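Side-chain contacts in blue-light-activated histidine kinase 2 (Erythrobacter litoralis HTCC2594, PDB 4R38), which senses blue light through a flavin-binding LOV domain, the part present here, and as a histidine kinase transfers phosphate from ATP to a protein histidine: residues F63-G66 and E67-P71; L77-A80 and I81-C84. All blocks are in the same frame, centred on the assembly; numbering follows the deposited sequence.

Interaction 1: residues F63-G66 and E67-P71; sequences FLQG and EKTDP. With RBF (riboflavin), chain E.
Gln-65 and Thr-69 meet at about a right angle round a type I beta turn that runs from Gly-66 to Thr-69. The turn lies in the loop leading to helix 71-82 of this LOV domain, a PAS fold. Both branches of Thr-69 touch Gln-65: OG1 lies 3.5 Å from Gln-65 CB, and CG2 lies 3.8 Å from Gln-65 CG. With OG1 beside the backbone N (chi1 -62°), the hydroxyl also accepts a nearly straight bond from Gly-66 N, 3.0 Å from OG1. OG1 is also hydrogen-bonded to Tyr-92 O of strand 87-94, which ties the turn to the sheet. Thr-69 N closes the turn on Gly-66 O at 3.0 Å.

Gln-65 turns its amide away from the turn and into the riboflavin pocket. Its chain is extended beyond CG, which carries NE2 to the seam between ring and ribityl chain. On the pyrimidine side Leu-64 CD1 approaches riboflavin O4. NE2 of Gln-65 donates to the ring carbonyl O2 of riboflavin at 2.9 Å and makes a weak, bent bond to N1. Its bond to the ribityl hydroxyl O4' is nearly straight, 2.8 Å from NE2 to O4'.

Interaction 2: residues L77-A80 and I81-C84; sequences LAKA and IRNC. With RBF (riboflavin), chain E.
A Schellman motif ends helix 71-82 of the PAS fold, and the last turns of that helix form this contact. Ile-81 N bonds to Leu-77 O there. Cys-84, with positive phi, is the C-prime residue: the backbone N of Cys-84 bonds to Ile-81 O, and Glu-85 N to Ala-80 O. A disulfide joins Cys-84 to Cys-117.

One side of the helix faces the riboflavin. Ile-81 sets CG1 beside its backbone N (chi1 -72°) and runs on to CD1, which packs on the C8M methyl of riboflavin at 3.7 Å. The same CD1 comes 3.2 Å from ribityl O3'. Ala-78 CB lies 3.8 Å from ribityl C5'. Leu-77 touches the ribityl chain and also packs on strands 87-94 and 100-109.

Arg-82 lies back along the helix, bent at chi3. Lys-79 CA and Ala-78 O lie under the rim of one face of its guanidinium, and NH1 comes 3.5 Å from Ala-78 CB. A salt bridge from NH2 to Glu-75 holds the group there.

Lys-79 O is gripped twice by Asn-83, from opposite faces of the carbonyl plane: backbone N donates at 3.0 Å, and side-chain ND2 donates to Lys-79 O at 2.9 Å.

Interaction 1 lies in the loop before helix 71-82, and interaction 2 lies at the far end of that helix. Their centres are about 18 Å apart. The nearest atoms of the two contacts are about 5 Å apart and do not touch. Riboflavin joins them. Gln-65 reaches both the pyrimidine and ribityl O4', while Leu-77, Ala-78 and Ile-81 make van der Waals contacts, so the two meet along the ribityl chain. Asn-60, Arg-62 and Asn-93 add further hydrogen bonds to the flavin. Cys-61, the site of flavin attachment, carries no adduct here. The side chain of Cys-61 is about 7 Å from that of Gln-65. The side chain of Ile-81 is about 8 Å from that of Cys-61.

Interaction 1: residues F63-G66 and E67-P71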
loop_
_atom_site.group_PDB
_atom_site.type_symbol
_atom_site.label_atom_id
_atom_site.label_comp_id
_atom_site.label_asym_id
_atom_site.label_seq_id
_atom_site.Cartn_x
_atom_site.Cartn_y
_atom_site.Cartn_z
ATOM N N PHE A 63 7.678 -1.471 3.449
ATOM C CA PHE A 63 9.054 -1.588 2.946
ATOM C C PHE A 63 9.320 -0.503 1.881
ATOM O O PHE A 63 10.464 -0.242 1.521
ATOM C CB PHE A 63 9.303 -2.985 2.361
ATOM C CG PHE A 63 8.395 -3.330 1.210
ATOM C CD1 PHE A 63 8.688 -2.905 -0.078
ATOM C CD2 PHE A 63 7.242 -4.053 1.420
ATOM C CE1 PHE A 63 7.864 -3.204 -1.119
ATOM C CE2 PHE A 63 6.401 -4.363 0.367
ATOM C CZ PHE A 63 6.713 -3.925 -0.905
ATOM N N LEU A 64 8.256 0.122 1.381
ATOM C CA LEU A 64 8.402 1.220 0.419
ATOM C C LEU A 64 8.738 2.553 1.066
ATOM O O LEU A 64 9.118 3.503 0.385
ATOM C CB LEU A 64 7.099 1.387 -0.380
ATOM C CG LEU A 64 6.732 0.295 -1.379
ATOM C CD1 LEU A 64 5.367 0.615 -1.985
ATOM C CD2 LEU A 64 7.830 0.183 -2.443
ATOM N N GLN A 65 8.598 2.622 2.386
ATOM C CA GLN A 65 8.829 3.862 3.121
ATOM C C GLN A 65 10.297 4.020 3.508
ATOM O O GLN A 65 11.100 3.084 3.423
ATOM C CB GLN A 65 7.943 3.921 4.372
ATOM C CG GLN A 65 6.468 4.038 4.040
ATOM C CD GLN A 65 5.535 3.685 5.180
ATOM O OE1 GLN A 65 5.931 3.618 6.367
ATOM N NE2 GLN A 65 4.271 3.470 4.831
ATOM N N GLY A 66 10.652 5.228 3.905
ATOM C CA GLY A 66 12.008 5.490 4.342
ATOM C C GLY A 66 12.162 6.767 5.132
ATOM O O GLY A 66 11.208 7.281 5.713
ATOM N N GLU A 67 13.384 7.294 5.103
ATOM C CA GLU A 67 13.801 8.334 6.008
ATOM C C GLU A 67 12.944 9.600 5.860
ATOM O O GLU A 67 12.667 10.281 6.848
ATOM C CB GLU A 67 15.303 8.627 5.781
ATOM C CG GLU A 67 16.246 7.433 6.104
ATOM C CD GLU A 67 15.865 6.097 5.412
ATOM O OE1 GLU A 67 15.354 6.112 4.256
ATOM O OE2 GLU A 67 16.061 5.028 6.040
ATOM N N LYS A 68 12.506 9.899 4.642
ATOM C CA LYS A 68 11.743 11.124 4.382
ATOM C C LYS A 68 10.221 10.973 4.548
ATOM O O LYS A 68 9.481 11.951 4.481
ATOM C CB LYS A 68 12.055 11.642 2.974
ATOM C CG LYS A 68 13.517 12.032 2.748
ATOM C CD LYS A 68 13.702 12.547 1.323
ATOM C CE LYS A 68 15.134 12.990 1.033
ATOM N NZ LYS A 68 15.267 13.478 -0.372
ATOM N N THR A 69 9.753 9.753 4.792
ATOM C CA THR A 69 8.327 9.487 4.938
ATOM C C THR A 69 7.757 10.192 6.162
ATOM O O THR A 69 8.285 10.070 7.270
ATOM C CB THR A 69 8.114 7.985 5.062
ATOM O OG1 THR A 69 8.579 7.348 3.864
ATOM C CG2 THR A 69 6.662 7.649 5.304
ATOM N N ASP A 70 6.693 10.946 5.948
ATOM C CA ASP A 70 6.085 11.746 7.002
ATOM C C ASP A 70 5.390 10.871 8.042
ATOM O O ASP A 70 4.546 10.063 7.688
ATOM C CB ASP A 70 5.024 12.650 6.377
ATOM C CG ASP A 70 4.439 13.621 7.374
ATOM O OD1 ASP A 70 5.134 14.581 7.735
ATOM O OD2 ASP A 70 3.284 13.453 7.794
ATOM N N PRO A 71 5.703 11.047 9.337
ATOM C CA PRO A 71 5.032 10.190 10.329
ATOM C C PRO A 71 3.545 10.485 10.527
ATOM O O PRO A 71 2.776 9.560 10.851
ATOM C CB PRO A 71 5.806 10.457 11.626
ATOM C CG PRO A 71 6.479 11.768 11.419
ATOM C CD PRO A 71 6.764 11.861 9.937
HETATM N N1 RBF E . 2.277 2.379 2.356
HETATM C C2 RBF E . 3.193 2.915 1.507
HETATM O O2 RBF E . 4.127 3.557 1.950
HETATM N N3 RBF E . 3.047 2.732 0.161
HETATM C C4 RBF E . 2.071 1.955 -0.360
HETATM O O4 RBF E . 1.963 1.798 -1.598
HETATM C C4A RBF E . 1.141 1.322 0.503
HETATM N N5 RBF E . 0.161 0.492 0.061
HETATM C C5A RBF E . -0.687 -0.092 0.925
HETATM C C6 RBF E . -1.736 -0.950 0.491
HETATM C C7 RBF E . -2.603 -1.568 1.390
HETATM C C7M RBF E . -3.705 -2.477 0.791
HETATM C C8 RBF E . -2.463 -1.320 2.755
HETATM C C8M RBF E . -3.366 -1.921 3.833
HETATM C C9 RBF E . -1.471 -0.487 3.193
HETATM C C9A RBF E . -0.560 0.157 2.306
HETATM N N10 RBF E . 0.450 0.964 2.803
HETATM C C10 RBF E . 1.316 1.570 1.904
HETATM C "C1'" RBF E . 0.579 1.317 4.217
HETATM C "C2'" RBF E . 1.507 0.459 5.070
HETATM O "O2'" RBF E . 1.364 -0.844 4.675
HETATM C "C3'" RBF E . 1.124 0.625 6.538
HETATM O "O3'" RBF E . -0.167 0.127 6.751
HETATM C "C4'" RBF E . 1.145 2.089 6.970
HETATM O "O4'" RBF E . 2.421 2.650 6.806
HETATM C "C5'" RBF E . 0.723 2.228 8.427
HETATM O "O5'" RBF E . 1.586 1.472 9.259
#

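Interaction 2: residues L77-A80 and I81-C84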
loop_
_atom_site.group_PDB
_atom_site.type_symbol
_atom_site.label_atom_id
_atom_site.label_comp_id
_atom_site.label_asym_id
_atom_site.label_seq_id
_atom_site.Cartn_x
_atom_site.Cartn_y
_atom_site.Cartn_z
ATOM N N LEU A 77 -2.834 6.645 7.796
ATOM C CA LEU A 77 -2.983 5.349 7.206
ATOM C C LEU A 77 -3.245 4.257 8.237
ATOM O O LEU A 77 -4.156 3.478 8.079
ATOM C CB LEU A 77 -1.761 4.991 6.379
ATOM C CG LEU A 77 -1.435 5.850 5.144
ATOM C CD1 LEU A 77 -0.187 5.322 4.428
ATOM C CD2 LEU A 77 -2.564 5.930 4.192
ATOM N N ALA A 78 -2.413 4.175 9.271
ATOM C CA ALA A 78 -2.630 3.161 10.295
ATOM C C ALA A 78 -3.990 3.316 10.955
ATOM O O ALA A 78 -4.658 2.329 11.240
ATOM C CB ALA A 78 -1.525 3.229 11.352
ATOM N N LYS A 79 -4.386 4.548 11.243
ATOM C CA LYS A 79 -5.672 4.796 11.894
ATOM C C LYS A 79 -6.828 4.302 11.021
ATOM O O LYS A 79 -7.769 3.646 11.497
ATOM C CB LYS A 79 -5.832 6.292 12.170
ATOM C CG LYS A 79 -6.997 6.638 13.086
ATOM C CD LYS A 79 -7.094 8.140 13.327
ATOM C CE LYS A 79 -8.300 8.492 14.189
ATOM N NZ LYS A 79 -8.290 7.790 15.508
ATOM N N ALA A 80 -6.761 4.597 9.729
ATOM C CA ALA A 80 -7.771 4.110 8.801
ATOM C C ALA A 80 -7.853 2.573 8.831
ATOM O O ALA A 80 -8.932 2.007 8.872
ATOM C CB ALA A 80 -7.463 4.607 7.407
ATOM N N ILE A 81 -6.700 1.905 8.832
ATOM C CA ILE A 81 -6.678 0.438 8.891
ATOM C C ILE A 81 -7.321 -0.092 10.178
ATOM O O ILE A 81 -8.132 -1.011 10.121
ATOM C CB ILE A 81 -5.261 -0.116 8.711
ATOM C CG1 ILE A 81 -4.823 0.065 7.253
ATOM C CG2 ILE A 81 -5.183 -1.590 9.108
ATOM C CD1 ILE A 81 -3.326 -0.071 7.038
ATOM N N ARG A 82 -7.002 0.500 11.314
ATOM C CA ARG A 82 -7.556 0.063 12.598
ATOM C C ARG A 82 -9.078 0.250 12.666
ATOM O O ARG A 82 -9.780 -0.533 13.310
ATOM C CB ARG A 82 -6.895 0.819 13.765
ATOM C CG ARG A 82 -5.379 0.573 13.953
ATOM C CD ARG A 82 -4.852 1.052 15.318
ATOM N NE ARG A 82 -4.951 2.502 15.456
ATOM C CZ ARG A 82 -4.044 3.388 15.065
ATOM N NH1 ARG A 82 -2.881 3.019 14.536
ATOM N NH2 ARG A 82 -4.301 4.677 15.220
ATOM N N ASN A 83 -9.584 1.282 11.990
ATOM C CA ASN A 83 -11.012 1.623 12.018
ATOM C C ASN A 83 -11.756 1.222 10.759
ATOM O O ASN A 83 -12.899 1.667 10.524
ATOM C CB ASN A 83 -11.179 3.130 12.249
ATOM C CG ASN A 83 -10.769 3.543 13.635
ATOM O OD1 ASN A 83 -11.515 3.351 14.594
ATOM N ND2 ASN A 83 -9.569 4.106 13.757
ATOM N N CYS A 84 -11.111 0.368 9.962
ATOM C CA CYS A 84 -11.668 -0.146 8.707
ATOM C C CYS A 84 -12.312 0.963 7.847
ATOM O O CYS A 84 -13.447 0.825 7.368
ATOM C CB CYS A 84 -12.633 -1.286 9.008
ATOM S SG CYS A 84 -13.186 -2.167 7.513
HETATM N N1 RBF E . 2.277 2.379 2.356
HETATM C C2 RBF E . 3.193 2.915 1.507
HETATM O O2 RBF E . 4.127 3.557 1.950
HETATM N N3 RBF E . 3.047 2.732 0.161
HETATM C C4 RBF E . 2.071 1.955 -0.360
HETATM O O4 RBF E . 1.963 1.798 -1.598
HETATM C C4A RBF E . 1.141 1.322 0.503
HETATM N N5 RBF E . 0.161 0.492 0.061
HETATM C C5A RBF E . -0.687 -0.092 0.925
HETATM C C6 RBF E . -1.736 -0.950 0.491
HETATM C C7 RBF E . -2.603 -1.568 1.390
HETATM C C7M RBF E . -3.705 -2.477 0.791
HETATM C C8 RBF E . -2.463 -1.320 2.755
HETATM C C8M RBF E . -3.366 -1.921 3.833
HETATM C C9 RBF E . -1.471 -0.487 3.193
HETATM C C9A RBF E . -0.560 0.157 2.306
HETATM N N10 RBF E . 0.450 0.964 2.803
HETATM C C10 RBF E . 1.316 1.570 1.904
HETATM C "C1'" RBF E . 0.579 1.317 4.217
HETATM C "C2'" RBF E . 1.507 0.459 5.070
HETATM O "O2'" RBF E . 1.364 -0.844 4.675
HETATM C "C3'" RBF E . 1.124 0.625 6.538
HETATM O "O3'" RBF E . -0.167 0.127 6.751
HETATM C "C4'" RBF E . 1.145 2.089 6.970
HETATM O "O4'" RBF E . 2.421 2.650 6.806
HETATM C "C5'" RBF E . 0.723 2.228 8.427
HETATM O "O5'" RBF E . 1.586 1.472 9.259
#